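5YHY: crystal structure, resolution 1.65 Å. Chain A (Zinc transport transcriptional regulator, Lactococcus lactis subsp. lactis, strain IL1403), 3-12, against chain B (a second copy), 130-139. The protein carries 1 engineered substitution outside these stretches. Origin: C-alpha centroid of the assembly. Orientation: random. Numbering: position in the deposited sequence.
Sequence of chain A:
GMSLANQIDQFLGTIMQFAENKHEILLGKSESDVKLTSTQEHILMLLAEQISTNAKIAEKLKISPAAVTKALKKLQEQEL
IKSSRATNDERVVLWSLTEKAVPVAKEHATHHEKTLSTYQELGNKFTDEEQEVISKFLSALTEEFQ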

# COMPACT_ATOMS: atom_id res chain seq x y z
N SER A 3 9.50 18.23 -6.38
CA SER A 3 8.97 18.77 -5.13
C SER A 3 8.79 17.64 -4.14
O SER A 3 8.65 16.48 -4.54
CB SER A 3 7.61 19.47 -5.34
OG SER A 3 6.56 18.53 -5.55
N LEU A 4 8.80 17.96 -2.86
CA LEU A 4 8.60 16.93 -1.84
C LEU A 4 7.21 16.32 -1.99
O LEU A 4 7.05 15.12 -1.82
CB LEU A 4 8.80 17.48 -0.43
CG LEU A 4 8.72 16.44 0.70
CD1 LEU A 4 9.86 15.43 0.61
CD2 LEU A 4 8.70 17.10 2.07
N ALA A 5 6.22 17.15 -2.31
CA ALA A 5 4.87 16.64 -2.51
C ALA A 5 4.85 15.54 -3.57
O ALA A 5 4.23 14.49 -3.39
CB ALA A 5 3.91 17.76 -2.91
N ASN A 6 5.53 15.78 -4.69
CA ASN A 6 5.59 14.80 -5.75
C ASN A 6 6.37 13.56 -5.33
O ASN A 6 5.99 12.45 -5.65
CB ASN A 6 6.16 15.43 -7.02
CG ASN A 6 5.14 16.27 -7.74
OD1 ASN A 6 3.98 15.87 -7.87
ND2 ASN A 6 5.54 17.44 -8.20
N GLN A 7 7.43 13.77 -4.55
CA GLN A 7 8.21 12.64 -4.04
C GLN A 7 7.35 11.77 -3.13
O GLN A 7 7.43 10.53 -3.16
CB GLN A 7 9.40 13.13 -3.22
CG GLN A 7 10.45 13.93 -3.97
CD GLN A 7 11.59 14.30 -3.06
OE1 GLN A 7 11.97 13.51 -2.18
NE2 GLN A 7 12.13 15.51 -3.23
N ILE A 8 6.53 12.41 -2.31
CA ILE A 8 5.64 11.66 -1.42
C ILE A 8 4.64 10.85 -2.24
O ILE A 8 4.41 9.66 -1.97
CB ILE A 8 4.92 12.58 -0.42
CG1 ILE A 8 5.94 13.18 0.56
CG2 ILE A 8 3.83 11.82 0.33
CD1 ILE A 8 5.41 14.41 1.29
N ASP A 9 4.04 11.50 -3.23
CA ASP A 9 3.07 10.86 -4.11
C ASP A 9 3.67 9.61 -4.76
O ASP A 9 3.06 8.54 -4.76
CB ASP A 9 2.64 11.87 -5.19
CG ASP A 9 1.41 11.43 -5.96
OD1 ASP A 9 0.50 10.81 -5.37
OD2 ASP A 9 1.35 11.73 -7.17
N GLN A 10 4.88 9.75 -5.28
CA GLN A 10 5.55 8.64 -5.95
C GLN A 10 5.93 7.52 -4.98
O GLN A 10 5.82 6.34 -5.32
CB GLN A 10 6.76 9.12 -6.74
CG GLN A 10 6.34 10.00 -7.91
CD GLN A 10 7.49 10.37 -8.83
OE1 GLN A 10 8.59 9.81 -8.73
NE2 GLN A 10 7.24 11.32 -9.72
N PHE A 11 6.37 7.89 -3.78
CA PHE A 11 6.70 6.92 -2.76
C PHE A 11 5.48 6.07 -2.40
O PHE A 11 5.57 4.86 -2.26
CB PHE A 11 7.22 7.63 -1.50
CG PHE A 11 7.34 6.73 -0.31
CD1 PHE A 11 8.38 5.82 -0.23
CD2 PHE A 11 6.42 6.79 0.72
CE1 PHE A 11 8.49 4.99 0.87
CE2 PHE A 11 6.53 5.96 1.81
CZ PHE A 11 7.57 5.06 1.88
N LEU A 12 4.33 6.71 -2.25
CA LEU A 12 3.13 6.00 -1.86
C LEU A 12 2.68 5.09 -2.99
O LEU A 12 2.17 4.00 -2.74
CB LEU A 12 2.03 6.97 -1.44
CG LEU A 12 2.40 7.67 -0.14
CD1 LEU A 12 1.42 8.79 0.16
CD2 LEU A 12 2.45 6.65 1.01
N GLU B 130 15.03 20.29 6.79
CA GLU B 130 14.24 19.15 7.27
C GLU B 130 13.66 18.38 6.09
O GLU B 130 13.61 17.15 6.12
CB GLU B 130 13.11 19.63 8.20
CG GLU B 130 13.64 20.22 9.52
CD GLU B 130 12.62 21.05 10.26
OE1 GLU B 130 11.58 21.40 9.66
OE2 GLU B 130 12.85 21.33 11.45
N GLN B 131 13.23 19.09 5.05
CA GLN B 131 12.73 18.40 3.86
C GLN B 131 13.80 17.55 3.20
O GLN B 131 13.51 16.49 2.66
CB GLN B 131 12.13 19.38 2.85
CG GLN B 131 10.89 20.08 3.33
CD GLN B 131 10.25 20.90 2.23
OE1 GLN B 131 10.63 20.77 1.06
NE2 GLN B 131 9.31 21.75 2.59
N GLU B 132 15.05 18.02 3.24
CA GLU B 132 16.15 17.22 2.71
C GLU B 132 16.30 15.89 3.47
O GLU B 132 16.53 14.85 2.85
CB GLU B 132 17.46 18.00 2.77
CG GLU B 132 18.61 17.29 2.07
CD GLU B 132 19.86 18.14 2.00
OE1 GLU B 132 20.04 19.04 2.86
OE2 GLU B 132 20.68 17.91 1.07
N VAL B 133 16.17 15.94 4.79
CA VAL B 133 16.23 14.73 5.61
C VAL B 133 15.11 13.78 5.20
O VAL B 133 15.34 12.60 4.94
CB VAL B 133 16.12 15.04 7.12
CG1 VAL B 133 15.97 13.76 7.93
CG2 VAL B 133 17.34 15.84 7.58
N ILE B 134 13.89 14.31 5.14
CA ILE B 134 12.74 13.51 4.73
C ILE B 134 12.95 12.91 3.34
O ILE B 134 12.69 11.73 3.10
CB ILE B 134 11.45 14.33 4.76
CG1 ILE B 134 11.15 14.77 6.19
CG2 ILE B 134 10.27 13.51 4.20
CD1 ILE B 134 10.12 15.91 6.29
N SER B 135 13.43 13.73 2.41
CA SER B 135 13.66 13.27 1.04
C SER B 135 14.68 12.13 0.97
O SER B 135 14.46 11.13 0.27
CB SER B 135 14.11 14.45 0.16
OG SER B 135 14.34 14.04 -1.17
N LYS B 136 15.79 12.28 1.69
CA LYS B 136 16.81 11.24 1.74
C LYS B 136 16.23 9.95 2.32
O LYS B 136 16.49 8.87 1.79
CB LYS B 136 18.02 11.70 2.55
CG LYS B 136 18.82 12.76 1.81
CD LYS B 136 20.06 13.20 2.58
CE LYS B 136 21.15 12.15 2.51
NZ LYS B 136 22.43 12.66 3.10
N PHE B 137 15.43 10.09 3.37
CA PHE B 137 14.74 8.96 3.97
C PHE B 137 13.82 8.26 2.96
O PHE B 137 13.87 7.03 2.80
CB PHE B 137 13.93 9.42 5.19
CG PHE B 137 13.06 8.34 5.76
CD1 PHE B 137 13.62 7.32 6.51
CD2 PHE B 137 11.70 8.34 5.53
CE1 PHE B 137 12.84 6.31 7.02
CE2 PHE B 137 10.90 7.33 6.04
CZ PHE B 137 11.48 6.32 6.78
N LEU B 138 12.98 9.03 2.28
CA LEU B 138 12.05 8.43 1.34
C LEU B 138 12.76 7.75 0.19
O LEU B 138 12.34 6.68 -0.26
CB LEU B 138 11.07 9.47 0.79
CG LEU B 138 10.10 10.03 1.82
CD1 LEU B 138 9.25 11.09 1.14
CD2 LEU B 138 9.25 8.92 2.41
N SER B 139 13.83 8.37 -0.31
CA SER B 139 14.60 7.80 -1.41
C SER B 139 15.19 6.46 -1.01
O SER B 139 15.11 5.49 -1.76
CB SER B 139 15.70 8.77 -1.84
OG SER B 139 15.12 9.90 -2.47
O HOH W 1 9.35 20.66 -1.60

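The two stretches are helical where they meet, and their axes run in nearly the same direction: the N-to-C vectors differ by 23° and the axes approach to 10.6 Å. At that separation the side chains make the contact, which buries 396 Å² summed over both sides. The shortest CA–CA distances, 6.9 Å for Leu4(A) to Ser135(B) and 6.9 Å for Phe11(A) to Leu138(B), fix the register.

Ser3(A) does not touch the partner stretch; its CA-to-CB bond points away. Its role is local. With chi1 at 74° (p), its OG accepts from Asn6(A) N at 3.1 Å with an N-H...acceptor angle of 161°, which caps the helix at its N terminus and satisfies an amide that has no backbone acceptor one turn earlier in the helix.

The first backbone amide of the helix, Leu4(A) N, is instead satisfied by solvent. Water 1 accepts from Leu4(A) N at 3.0 Å and donates to Gln131(B) OE1 at 3.0 Å, so a single water bridges the start of one helix to a side chain of the other. The CA-to-CB bond of Leu4(A) points toward the partner helix, and the residue, with chi1 -175° (t) and chi2 65° (p), gives up 89 Å² to it. CD2 lies 3.9 Å from Gln131(B) CG, packing on the aliphatic part of that glutamine, and CD1 lies 4.1 Å from Ile134(B) CG2 and 4.4 Å from Leu138(B) CD1. The same CD1 sits 4.4 Å from Ser135(B) CB, so the leucine end rests against successive turns of the partner helix.

Ala5(A) and Asn6(A) are out of reach. One turn after Leu4(A), the CA-to-CB bond of Gln7(A) again points toward the partner, and here the contact becomes polar. Ser135(B) OG donates to Gln7(A) OE1 at 2.6 Å, a short hydrogen bond and the one direct hydrogen bond between the stretches. Gln7(A) reaches it with chi1 at -63° (m) and an extended chi2 at -178° (t); the serine, whose CA-to-CB bond points sideways, presents its hydroxyl with chi1 at 180° (t). Gln7(A) NE2 is hydrogen-bonded to a residue just outside the stretches.

The CA-to-CB bond of Ile8(A) points sideways and the residue loses only 17 Å², yet its CG1 comes to 4.0 Å from Leu138(B) CD1. That methyl therefore has both Ile8(A) and Leu4(A) as apolar neighbours on chain A.

Asp9(A) and Gln10(A) are out of reach, and the contact resumes at Phe11(A), whose CA-to-CB bond points toward the partner stretch, with chi1 at 169° (t) and chi2 at 76°. Leu138(B) CD2 stands 3.9 Å from the centroid of the six-membered Phe11(A) ring, only 8° off the ring normal. This places the methyl almost centrally over the face, the geometry of a CH-pi contact; the distance from Phe11(A) CD2 to Leu138(B) CD2 is also 3.9 Å. Leu138(B) gives up 97 Å², the largest area of any residue here. Leu12(A) is out of reach.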